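Local structure of fatty acyl CoA synthetase FADD13 (FATTY-ACYL-CoA SYNTHETASE) (Mycobacterium tuberculosis, 3R44) at residues Leu32-Glu37 and Met44-Met49; Ala53-Asp58 and Ala158-Pro163. The protein is a fatty acyl-CoA synthetase of the AMP-binding (ANL) superfamily, with a large AMP-binding region followed by a smaller C-terminal domain. One frame throughout, in Å; residues are numbered along the deposited sequence.

Interaction 1 of 2, residues Leu32-Glu37 and Met44-Met49; sequences LQAYVE and MTYAQM
Tyr35 and Met44 form an antiparallel hydrogen-bonded pair, Gln33 and Thr45 a non-hydrogen-bonded one, and the one-residue shift between them is a classic beta bulge in which Ala34 and Tyr35 both face Met44. Met44 O takes both amides of the bulge: Ala34 N at 2.7 Å, in the carbonyl plane, and Tyr35 N at 3.2 Å, tilted slightly from it. Met44 N returns a nearly straight bond to Tyr35 O (2.8 Å, 171°). Past the bulge the second strand turns into helix 46-62, and Tyr46 N, in the first turn, donates to Leu32 O at 2.9 Å. At the bulge the methyl of Ala34 points at Tyr46: CB sits over the centre of the ring, 3.4 Å from its centroid and only 2° off the normal, a CH-pi contact with all six carbons about equally near. Leu32 lies beside Tyr46, pointing the same way, with CD2 3.9 Å from CE1. From the next helical turn Met49 brings SD to 3.8 Å from Ala34 CB; its chain bends at chi3 (94°), which sets CE near the same methyl. Thr45 is the N-cap: its OG1 accepts from Gln48 N while Gln48 OE1 accepts from Thr45 N on a lone pair, a capping box. The phenol oxygen of Tyr46 bonds to Val237 O and, through a water, to Ala34 O. Helices 18-28 and 79-91 pack against Met49, the former also against Tyr46. The doubly used Met44 carbonyl ties the two strands of the hairpin together at the edge of the mixed sheet, whereas the Tyr46 N to Leu32 O bond and the methyl-on-ring contact fasten the start of helix 46-62 to the first strand and its approach; the buried phenol oxygen is satisfied by a main-chain carbonyl and water.

Interaction 2 of 2, residues Ala53-Asp58 and Ala158-Pro163; sequences ANRCAD and AAADEP
Ala160 CB lies over the centre of one face of the Arg55 guanidinium, 3.7 Å from CZ, and Ala158 O sits at the edge of the same group, near its plane. The amide of Asn54 and the carboxylate of Glu162 are turned steeply against each other, their planes 79° apart. Asn54 ND2 donates to Glu162 OE2 at 3.0 Å; the acceptor lies in the amide plane, but the donor stands well above the carboxylate plane. The same nitrogen reaches Ala160 O at 3.2 Å in a more bent bond (143°), again from above the carbonyl plane, and a water links these two atoms as well. With CG anti to the carbonyl carbon (chi1 -72°), Asn54 presents its amide to the loop. A second water joins Asn54 O to Asp161 O. Farther along the helix, Asp58 OD2 accepts from Ala159 N at 3.1 Å, met from above its carboxylate plane. Ala57 CB adds an apolar touch on Pro163 CG at 3.7 Å. Lys90, on helix 79-91, forms a salt bridge with Glu162 OE1, and Asn50 donates to OE2, so the carboxylate that receives Asn54 has partners on two helices and its negative charge is probably stabilised. The loop after helix 148-157 runs across the face of helix 46-62 that carries Asn54, Ala57 and Asp58; Ala53 and Cys56, which take no part in the contact, pack on helix 79-91, and Trp20 of helix 18-28 touches Glu162.

Both interactions use helix 46-62 and follow each other along the chain, their centres about 16 Å apart. Interaction 1 is a buried contact at the helix's N-terminal end, between elements close in sequence; interaction 2 is a surface contact on its middle turns, with a loop about a hundred residues later. The chemistry follows the place: main-chain strand bonds and apolar groups around an aromatic ring in the first, side-chain amide and carboxylate bonds, charged groups and bridging waters in the second. Together they connect one helix to the large mixed sheet at its start and to the loop after helix 148-157 farther along, with helices 18-28 and 79-91 bordering both contacts.

Interaction 1 of 2, residues Leu32-Glu37 and Met44-Met49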
ATOM      1  N   LEU A  32     -18.439 -16.344  15.145  1.00 17.04           N
ATOM      2  CA  LEU A  32     -17.125 -16.519  14.609  1.00 15.67           C
ATOM      3  C   LEU A  32     -16.200 -15.421  15.089  1.00 16.79           C
ATOM      4  O   LEU A  32     -16.582 -14.249  15.100  1.00 16.04           O
ATOM      5  CB  LEU A  32     -17.190 -16.493  13.079  1.00 15.63           C
ATOM      6  CG  LEU A  32     -15.863 -16.489  12.338  1.00 15.12           C
ATOM      7  CD1 LEU A  32     -15.030 -17.792  12.604  1.00 19.21           C
ATOM      8  CD2 LEU A  32     -16.165 -16.348  10.853  1.00 18.38           C
ATOM      9  N   GLN A  33     -14.999 -15.770  15.561  1.00 15.57           N
ATOM     10  CA  GLN A  33     -14.044 -14.717  15.909  1.00 16.22           C
ATOM     11  C   GLN A  33     -13.703 -13.753  14.769  1.00 14.64           C
ATOM     12  O   GLN A  33     -13.406 -14.174  13.610  1.00 14.17           O
ATOM     13  CB  GLN A  33     -12.776 -15.274  16.508  1.00 15.63           C
ATOM     14  CG  GLN A  33     -12.979 -16.065  17.800  1.00 22.54           C
ATOM     15  CD  GLN A  33     -11.634 -16.344  18.421  1.00 25.73           C
ATOM     16  OE1 GLN A  33     -10.807 -16.991  17.837  1.00 27.63           O
ATOM     17  NE2 GLN A  33     -11.383 -15.738  19.550  1.00 32.77           N
ATOM     18  N   ALA A  34     -13.819 -12.459  15.058  1.00 16.09           N
ATOM     19  CA  ALA A  34     -13.552 -11.412  14.052  1.00 14.92           C
ATOM     20  C   ALA A  34     -12.203 -10.734  14.216  1.00 14.54           C
ATOM     21  O   ALA A  34     -11.535 -10.383  13.238  1.00 15.04           O
ATOM     22  CB  ALA A  34     -14.690 -10.342  14.076  1.00 14.34           C
ATOM     23  N   TYR A  35     -11.811 -10.551  15.470  1.00 16.00           N
ATOM     24  CA  TYR A  35     -10.622  -9.717  15.829  1.00 15.38           C
ATOM     25  C   TYR A  35     -10.013 -10.223  17.093  1.00 15.94           C
ATOM     26  O   TYR A  35     -10.707 -10.313  18.067  1.00 14.50           O
ATOM     27  CB  TYR A  35     -11.040  -8.250  15.949  1.00 15.86           C
ATOM     28  CG  TYR A  35      -9.879  -7.285  15.966  1.00 15.84           C
ATOM     29  CD1 TYR A  35      -9.504  -6.623  14.800  1.00 20.03           C
ATOM     30  CD2 TYR A  35      -9.165  -7.036  17.123  1.00 17.11           C
ATOM     31  CE1 TYR A  35      -8.447  -5.785  14.777  1.00 21.01           C
ATOM     32  CE2 TYR A  35      -8.067  -6.147  17.115  1.00 18.86           C
ATOM     33  CZ  TYR A  35      -7.743  -5.534  15.915  1.00 21.59           C
ATOM     34  OH  TYR A  35      -6.718  -4.630  15.824  1.00 27.20           O
ATOM     35  N   VAL A  36      -8.759 -10.666  17.041  1.00 16.63           N
ATOM     36  CA  VAL A  36      -8.052 -11.231  18.158  1.00 17.86           C
ATOM     37  C   VAL A  36      -6.719 -10.457  18.243  1.00 19.09           C
ATOM     38  O   VAL A  36      -5.921 -10.498  17.302  1.00 17.41           O
ATOM     39  CB  VAL A  36      -7.780 -12.736  17.986  1.00 19.56           C
ATOM     40  CG1 VAL A  36      -6.998 -13.250  19.189  1.00 18.78           C
ATOM     41  CG2 VAL A  36      -9.067 -13.526  17.789  1.00 18.93           C
ATOM     42  N   GLU A  37      -6.477  -9.776  19.368  1.00 18.59           N
ATOM     43  CA  GLU A  37      -5.250  -8.981  19.572  1.00 20.40           C
ATOM     44  C   GLU A  37      -4.696  -9.389  20.944  1.00 22.52           C
ATOM     45  O   GLU A  37      -5.092  -8.784  21.961  1.00 23.48           O
ATOM     46  CB  GLU A  37      -5.575  -7.477  19.552  1.00 19.87           C
ATOM     47  CG  GLU A  37      -4.391  -6.575  19.341  1.00 23.53           C
ATOM     48  CD  GLU A  37      -4.826  -5.179  18.981  1.00 27.36           C
ATOM     49  OE1 GLU A  37      -4.898  -4.854  17.767  1.00 27.28           O
ATOM     50  OE2 GLU A  37      -5.123  -4.417  19.931  1.00 31.55           O
ATOM     51  N   MET A  44     -12.808 -10.782  19.921  1.00 19.95           N
ATOM     52  CA  MET A  44     -14.189 -10.368  19.654  1.00 19.90           C
ATOM     53  C   MET A  44     -14.781 -11.148  18.523  1.00 17.99           C
ATOM     54  O   MET A  44     -14.094 -11.393  17.561  1.00 17.40           O
ATOM     55  CB  MET A  44     -14.222  -8.912  19.316  1.00 21.25           C
ATOM     56  CG  MET A  44     -13.999  -8.072  20.566  1.00 24.84           C
ATOM     57  SD  MET A  44     -13.853  -6.359  20.119  1.00 27.59           S
ATOM     58  CE  MET A  44     -15.389  -5.978  19.276  1.00 22.62           C
ATOM     59  N   THR A  45     -16.061 -11.512  18.656  1.00 16.00           N
ATOM     60  CA  THR A  45     -16.791 -12.171  17.591  1.00 15.85           C
ATOM     61  C   THR A  45     -17.324 -11.161  16.579  1.00 14.13           C
ATOM     62  O   THR A  45     -17.297  -9.964  16.792  1.00 14.97           O
ATOM     63  CB  THR A  45     -17.981 -12.904  18.115  1.00 15.74           C
ATOM     64  OG1 THR A  45     -18.829 -11.936  18.726  1.00 16.53           O
ATOM     65  CG2 THR A  45     -17.585 -14.001  19.172  1.00 18.15           C
ATOM     66  N   TYR A  46     -17.792 -11.663  15.448  1.00 15.03           N
ATOM     67  CA  TYR A  46     -18.404 -10.773  14.436  1.00 12.90           C
ATOM     68  C   TYR A  46     -19.593  -9.994  14.995  1.00 14.41           C
ATOM     69  O   TYR A  46     -19.749  -8.799  14.730  1.00 14.53           O
ATOM     70  CB  TYR A  46     -18.742 -11.493  13.127  1.00 12.82           C
ATOM     71  CG  TYR A  46     -17.567 -11.454  12.225  1.00 12.43           C
ATOM     72  CD1 TYR A  46     -16.733 -12.567  12.075  1.00 13.45           C
ATOM     73  CD2 TYR A  46     -17.244 -10.299  11.553  1.00 13.41           C
ATOM     74  CE1 TYR A  46     -15.622 -12.509  11.268  1.00 14.40           C
ATOM     75  CE2 TYR A  46     -16.137 -10.209  10.768  1.00 12.00           C
ATOM     76  CZ  TYR A  46     -15.308 -11.308  10.611  1.00 15.80           C
ATOM     77  OH  TYR A  46     -14.194 -11.152   9.771  1.00 15.31           O
ATOM     78  N   ALA A  47     -20.426 -10.652  15.788  1.00 15.67           N
ATOM     79  CA  ALA A  47     -21.555  -9.927  16.425  1.00 16.95           C
ATOM     80  C   ALA A  47     -21.032  -8.782  17.324  1.00 17.17           C
ATOM     81  O   ALA A  47     -21.576  -7.662  17.306  1.00 16.39           O
ATOM     82  CB  ALA A  47     -22.466 -10.881  17.218  1.00 17.45           C
ATOM     83  N   GLN A  48     -19.969  -9.034  18.083  1.00 17.38           N
ATOM     84  CA  GLN A  48     -19.386  -7.950  18.923  1.00 17.15           C
ATOM     85  C   GLN A  48     -18.748  -6.843  18.102  1.00 16.55           C
ATOM     86  O   GLN A  48     -18.885  -5.651  18.431  1.00 16.48           O
ATOM     87  CB  GLN A  48     -18.375  -8.466  19.935  1.00 17.20           C
ATOM     88  CG  GLN A  48     -18.984  -9.492  20.865  1.00 19.30           C
ATOM     89  CD  GLN A  48     -17.949 -10.193  21.724  1.00 27.87           C
ATOM     90  OE1 GLN A  48     -16.944 -10.755  21.234  1.00 21.05           O
ATOM     91  NE2 GLN A  48     -18.202 -10.201  23.016  1.00 28.58           N
ATOM     92  N   MET A  49     -18.093  -7.223  17.011  1.00 15.93           N
ATOM     93  CA  MET A  49     -17.468  -6.230  16.205  1.00 16.68           C
ATOM     94  C   MET A  49     -18.557  -5.322  15.572  1.00 16.47           C
ATOM     95  O   MET A  49     -18.383  -4.096  15.500  1.00 16.05           O
ATOM     96  CB  MET A  49     -16.638  -6.872  15.106  1.00 17.20           C
ATOM     97  CG  MET A  49     -15.821  -5.824  14.389  1.00 25.18           C
ATOM     98  SD  MET A  49     -14.357  -6.570  13.697  1.00 36.13           S
ATOM     99  CE  MET A  49     -14.977  -6.891  12.081  1.00 35.04           C
TER
HETATM  100  O   HOH W   1     -12.646  -9.101  10.997  1.00  8.70           O

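Interaction 2 of 2, residues Ala53-Asp58 and Ala158-Pro163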
ATOM      1  N   ALA A  53     -18.930  -1.320  16.013  1.00 13.94           N
ATOM      2  CA  ALA A  53     -19.107  -0.402  14.880  1.00 14.19           C
ATOM      3  C   ALA A  53     -20.337   0.494  15.049  1.00 15.29           C
ATOM      4  O   ALA A  53     -20.302   1.693  14.728  1.00 14.67           O
ATOM      5  CB  ALA A  53     -19.159  -1.191  13.529  1.00 13.98           C
ATOM      6  N   ASN A  54     -21.426  -0.069  15.579  1.00 15.37           N
ATOM      7  CA  ASN A  54     -22.620   0.703  15.844  1.00 17.06           C
ATOM      8  C   ASN A  54     -22.382   1.756  16.907  1.00 17.40           C
ATOM      9  O   ASN A  54     -22.844   2.886  16.777  1.00 17.93           O
ATOM     10  CB  ASN A  54     -23.788  -0.181  16.266  1.00 17.53           C
ATOM     11  CG  ASN A  54     -24.338  -0.988  15.106  1.00 19.79           C
ATOM     12  OD1 ASN A  54     -23.997  -0.720  13.975  1.00 18.93           O
ATOM     13  ND2 ASN A  54     -25.119  -2.036  15.396  1.00 20.54           N
ATOM     14  N   ARG A  55     -21.707   1.365  17.969  1.00 17.57           N
ATOM     15  CA  ARG A  55     -21.285   2.353  18.992  1.00 19.33           C
ATOM     16  C   ARG A  55     -20.379   3.467  18.419  1.00 19.01           C
ATOM     17  O   ARG A  55     -20.566   4.633  18.759  1.00 19.75           O
ATOM     18  CB  ARG A  55     -20.627   1.654  20.185  1.00 19.53           C
ATOM     19  CG  ARG A  55     -21.625   0.802  20.997  1.00 23.35           C
ATOM     20  CD  ARG A  55     -21.154   0.447  22.389  1.00 31.54           C
ATOM     21  NE  ARG A  55     -21.238  -1.003  22.477  1.00 38.35           N
ATOM     22  CZ  ARG A  55     -22.197  -1.730  23.053  1.00 44.87           C
ATOM     23  NH1 ARG A  55     -23.181  -1.172  23.764  1.00 47.11           N
ATOM     24  NH2 ARG A  55     -22.119  -3.066  22.960  1.00 47.21           N
ATOM     25  N   CYS A  56     -19.441   3.114  17.532  1.00 19.25           N
ATOM     26  CA  CYS A  56     -18.596   4.089  16.852  1.00 18.79           C
ATOM     27  C   CYS A  56     -19.465   5.054  16.030  1.00 19.25           C
ATOM     28  O   CYS A  56     -19.244   6.271  16.050  1.00 18.83           O
ATOM     29  CB  CYS A  56     -17.564   3.423  15.953  1.00 19.41           C
ATOM     30  SG  CYS A  56     -16.232   2.661  16.932  1.00 21.82           S
ATOM     31  N   ALA A  57     -20.452   4.501  15.322  1.00 18.52           N
ATOM     32  CA  ALA A  57     -21.351   5.315  14.522  1.00 18.76           C
ATOM     33  C   ALA A  57     -22.157   6.279  15.395  1.00 19.92           C
ATOM     34  O   ALA A  57     -22.397   7.438  14.992  1.00 20.20           O
ATOM     35  CB  ALA A  57     -22.282   4.432  13.729  1.00 17.68           C
ATOM     36  N   ASP A  58     -22.578   5.788  16.561  1.00 21.09           N
ATOM     37  CA  ASP A  58     -23.313   6.594  17.535  1.00 22.93           C
ATOM     38  C   ASP A  58     -22.462   7.770  18.014  1.00 22.89           C
ATOM     39  O   ASP A  58     -22.939   8.934  18.050  1.00 23.50           O
ATOM     40  CB  ASP A  58     -23.833   5.734  18.708  1.00 24.19           C
ATOM     41  CG  ASP A  58     -24.813   6.499  19.633  1.00 31.40           C
ATOM     42  OD1 ASP A  58     -25.719   7.178  19.093  1.00 35.86           O
ATOM     43  OD2 ASP A  58     -24.707   6.396  20.883  1.00 33.79           O
ATOM     44  N   ALA A 158     -22.180   4.835  24.585  1.00 31.47           N
ATOM     45  CA  ALA A 158     -22.877   4.808  23.303  1.00 29.66           C
ATOM     46  C   ALA A 158     -23.792   3.608  23.242  1.00 29.53           C
ATOM     47  O   ALA A 158     -23.513   2.567  23.885  1.00 28.54           O
ATOM     48  CB  ALA A 158     -21.876   4.735  22.187  1.00 27.50           C
ATOM     49  N   ALA A 159     -24.870   3.752  22.469  1.00 30.23           N
ATOM     50  CA  ALA A 159     -25.824   2.666  22.226  1.00 30.13           C
ATOM     51  C   ALA A 159     -25.394   1.952  20.964  1.00 27.98           C
ATOM     52  O   ALA A 159     -24.843   2.570  20.052  1.00 27.11           O
ATOM     53  CB  ALA A 159     -27.254   3.202  22.074  1.00 31.00           C
ATOM     54  N   ALA A 160     -25.682   0.662  20.893  1.00 27.42           N
ATOM     55  CA  ALA A 160     -25.232  -0.168  19.792  1.00 28.24           C
ATOM     56  C   ALA A 160     -26.339  -0.290  18.748  1.00 28.38           C
ATOM     57  O   ALA A 160     -26.486  -1.324  18.157  1.00 30.17           O
ATOM     58  CB  ALA A 160     -24.766  -1.574  20.328  1.00 27.69           C
ATOM     59  N   ASP A 161     -27.083   0.794  18.505  1.00 29.38           N
ATOM     60  CA  ASP A 161     -28.200   0.819  17.550  1.00 29.85           C
ATOM     61  C   ASP A 161     -27.648   0.691  16.150  1.00 27.84           C
ATOM     62  O   ASP A 161     -26.723   1.384  15.795  1.00 26.05           O
ATOM     63  CB  ASP A 161     -28.935   2.179  17.590  1.00 30.94           C
ATOM     64  CG  ASP A 161     -29.608   2.496  18.950  1.00 35.43           C
ATOM     65  OD1 ASP A 161     -30.079   1.544  19.619  1.00 34.06           O
ATOM     66  OD2 ASP A 161     -29.704   3.719  19.326  1.00 38.81           O
ATOM     67  N   GLU A 162     -28.255  -0.117  15.311  1.00 26.68           N
ATOM     68  CA  GLU A 162     -27.858  -0.123  13.930  1.00 26.38           C
ATOM     69  C   GLU A 162     -28.359   1.190  13.262  1.00 27.46           C
ATOM     70  O   GLU A 162     -29.562   1.459  13.309  1.00 28.13           O
ATOM     71  CB  GLU A 162     -28.463  -1.383  13.307  1.00 26.22           C
ATOM     72  CG  GLU A 162     -27.953  -1.761  11.986  1.00 26.16           C
ATOM     73  CD  GLU A 162     -26.550  -2.264  12.008  1.00 23.31           C
ATOM     74  OE1 GLU A 162     -25.833  -1.731  11.135  1.00 25.36           O
ATOM     75  OE2 GLU A 162     -26.164  -3.189  12.848  1.00 18.45           O
ATOM     76  N   PRO A 163     -27.469   2.034  12.710  1.00 27.60           N
ATOM     77  CA  PRO A 163     -27.991   3.239  12.044  1.00 29.84           C
ATOM     78  C   PRO A 163     -28.857   2.950  10.813  1.00 32.23           C
ATOM     79  O   PRO A 163     -28.692   1.926  10.158  1.00 31.03           O
ATOM     80  CB  PRO A 163     -26.719   3.972  11.571  1.00 29.38           C
ATOM     81  CG  PRO A 163     -25.586   3.314  12.363  1.00 28.34           C
ATOM     82  CD  PRO A 163     -26.011   1.922  12.566  1.00 26.04           C
TER
HETATM   83  O   HOH W   2     -25.247   3.740  15.857  1.00 12.25           O
HETATM   84  O   HOH W   3     -25.641  -3.892  17.656  1.00 25.61           O